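Local structure of protein prgH (Salmonella enterica subsp. enterica serovar Typhimurium, 4G2S) at residues Q90-I95 with L101-P106. The protein is a component of the basal body of the Salmonella SPI-1 type III secretion system, which is probably used in cell invasion. Numbering follows the deposited sequence.
Sequences QLNTPI and LILIRP
Ile-95 pairs with Ile-102 in an antiparallel hydrogen-bonded pair, Ile-95 N donating to Ile-102 O at 2.9 Å and Ile-95 O accepting from Ile-102 N at 3.0 Å. Both side chains enter the core between the two sheets, where branched aliphatics suit a strand and pack against Leu-76. With CG1 beside the backbone N (chi1 -67°), Ile-95 sends CD1 along the strand to Ile-104 CD1, 3.8 Å away, while its CB rests on Ile-102 CG1. Pro-94, with no N-H to offer, presses CB tightly on Leu-101 CD2 (3.4 Å). Beyond it, water 1 bridges loop and strand, donating to Gln-90 O and accepting from Ile-104 N. One further backbone bond runs from Asn-92 N to Ile-104 O, 2.8 Å; asparagine tolerates the left-handed backbone here. Leu-91 crosses Ile-104 at about a right angle, CD2 on CG2, and its CD1 meets Pro-106 CG tip to tip. On the other face Leu-103 lays CD1 against Asn-92 C (3.7 Å), and Asn-92 OD1 approaches Arg-105 CB. Thus Ile-95, Ile-102 and Ile-104 form a buried aliphatic face, whereas the mixed face ties its polar ends elsewhere: Asn-92 ND2 to Glu-109, Arg-105, extended from CG to NE, to Glu-20 and Glu-107 O.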
# COMPACT_ATOMS: atom_id res chain seq x y z
N GLN A 90 -5.31 -30.84 -19.13
CA GLN A 90 -4.11 -31.39 -19.74
C GLN A 90 -3.00 -30.36 -19.71
O GLN A 90 -3.26 -29.12 -19.78
CB GLN A 90 -4.42 -31.82 -21.16
CG GLN A 90 -5.57 -32.81 -21.27
CD GLN A 90 -5.68 -33.75 -20.06
OE1 GLN A 90 -4.72 -34.45 -19.73
NE2 GLN A 90 -6.84 -33.73 -19.38
N LEU A 91 -1.78 -30.85 -19.58
CA LEU A 91 -0.62 -30.00 -19.61
C LEU A 91 -0.38 -29.40 -21.00
O LEU A 91 -0.70 -30.01 -22.01
CB LEU A 91 0.63 -30.74 -19.19
CG LEU A 91 0.67 -31.28 -17.78
CD1 LEU A 91 1.95 -32.08 -17.63
CD2 LEU A 91 0.69 -30.19 -16.75
N ASN A 92 0.19 -28.20 -21.03
CA ASN A 92 0.67 -27.59 -22.24
C ASN A 92 -0.39 -27.24 -23.24
O ASN A 92 -0.14 -27.20 -24.44
CB ASN A 92 1.77 -28.41 -22.90
CG ASN A 92 2.95 -28.60 -21.99
OD1 ASN A 92 3.26 -27.73 -21.18
ND2 ASN A 92 3.61 -29.73 -22.10
N THR A 93 -1.57 -26.93 -22.76
CA THR A 93 -2.63 -26.51 -23.63
C THR A 93 -3.43 -25.39 -22.98
O THR A 93 -3.68 -25.41 -21.76
CB THR A 93 -3.48 -27.75 -24.12
OG1 THR A 93 -4.88 -27.43 -24.26
CG2 THR A 93 -3.35 -28.92 -23.18
N PRO A 94 -3.81 -24.40 -23.78
CA PRO A 94 -4.66 -23.34 -23.32
C PRO A 94 -5.94 -23.84 -22.65
O PRO A 94 -6.69 -24.63 -23.23
CB PRO A 94 -5.01 -22.57 -24.59
CG PRO A 94 -4.01 -22.97 -25.62
CD PRO A 94 -3.43 -24.27 -25.20
N ILE A 95 -6.17 -23.35 -21.47
CA ILE A 95 -7.33 -23.68 -20.64
C ILE A 95 -8.05 -22.35 -20.44
O ILE A 95 -7.44 -21.37 -19.93
CB ILE A 95 -6.82 -24.22 -19.29
CG1 ILE A 95 -6.10 -25.55 -19.45
CG2 ILE A 95 -7.93 -24.32 -18.27
CD1 ILE A 95 -5.33 -25.99 -18.19
N LEU A 101 -7.23 -16.92 -19.87
CA LEU A 101 -6.58 -18.03 -20.56
C LEU A 101 -5.23 -18.37 -19.88
O LEU A 101 -4.33 -17.50 -19.70
CB LEU A 101 -6.46 -17.67 -22.05
CG LEU A 101 -6.46 -18.73 -23.13
CD1 LEU A 101 -6.28 -18.10 -24.49
CD2 LEU A 101 -5.31 -19.66 -22.85
N ILE A 102 -5.10 -19.63 -19.46
CA ILE A 102 -3.93 -20.08 -18.74
C ILE A 102 -3.40 -21.31 -19.39
O ILE A 102 -4.03 -21.93 -20.19
CB ILE A 102 -4.24 -20.44 -17.26
CG1 ILE A 102 -5.18 -21.63 -17.17
CG2 ILE A 102 -4.93 -19.27 -16.53
CD1 ILE A 102 -5.37 -22.12 -15.73
N LEU A 103 -2.23 -21.72 -18.94
CA LEU A 103 -1.61 -22.89 -19.46
C LEU A 103 -0.87 -23.47 -18.26
O LEU A 103 -0.35 -22.70 -17.49
CB LEU A 103 -0.65 -22.47 -20.60
CG LEU A 103 0.01 -23.70 -21.19
CD1 LEU A 103 0.09 -23.58 -22.70
CD2 LEU A 103 1.37 -23.99 -20.57
N ILE A 104 -0.93 -24.81 -18.03
CA ILE A 104 -0.22 -25.45 -16.92
C ILE A 104 0.90 -26.30 -17.56
O ILE A 104 0.61 -27.15 -18.44
CB ILE A 104 -1.15 -26.33 -16.03
CG1 ILE A 104 -2.34 -25.52 -15.49
CG2 ILE A 104 -0.36 -26.95 -14.90
CD1 ILE A 104 -3.48 -26.37 -14.90
N ARG A 105 2.14 -26.06 -17.15
CA ARG A 105 3.30 -26.78 -17.70
C ARG A 105 4.20 -27.35 -16.59
O ARG A 105 4.26 -26.79 -15.50
CB ARG A 105 4.14 -25.84 -18.58
CG ARG A 105 4.83 -24.77 -17.81
CD ARG A 105 5.54 -23.78 -18.73
NE ARG A 105 6.40 -22.89 -17.98
CZ ARG A 105 7.55 -23.22 -17.42
NH1 ARG A 105 8.02 -24.45 -17.53
NH2 ARG A 105 8.28 -22.29 -16.84
N PRO A 106 4.94 -28.45 -16.88
CA PRO A 106 6.04 -28.82 -16.03
C PRO A 106 7.12 -27.75 -15.99
O PRO A 106 7.37 -27.08 -17.02
CB PRO A 106 6.61 -30.04 -16.71
CG PRO A 106 5.50 -30.58 -17.52
CD PRO A 106 4.80 -29.37 -18.01
O HOH W 1 -2.49 -26.49 -19.96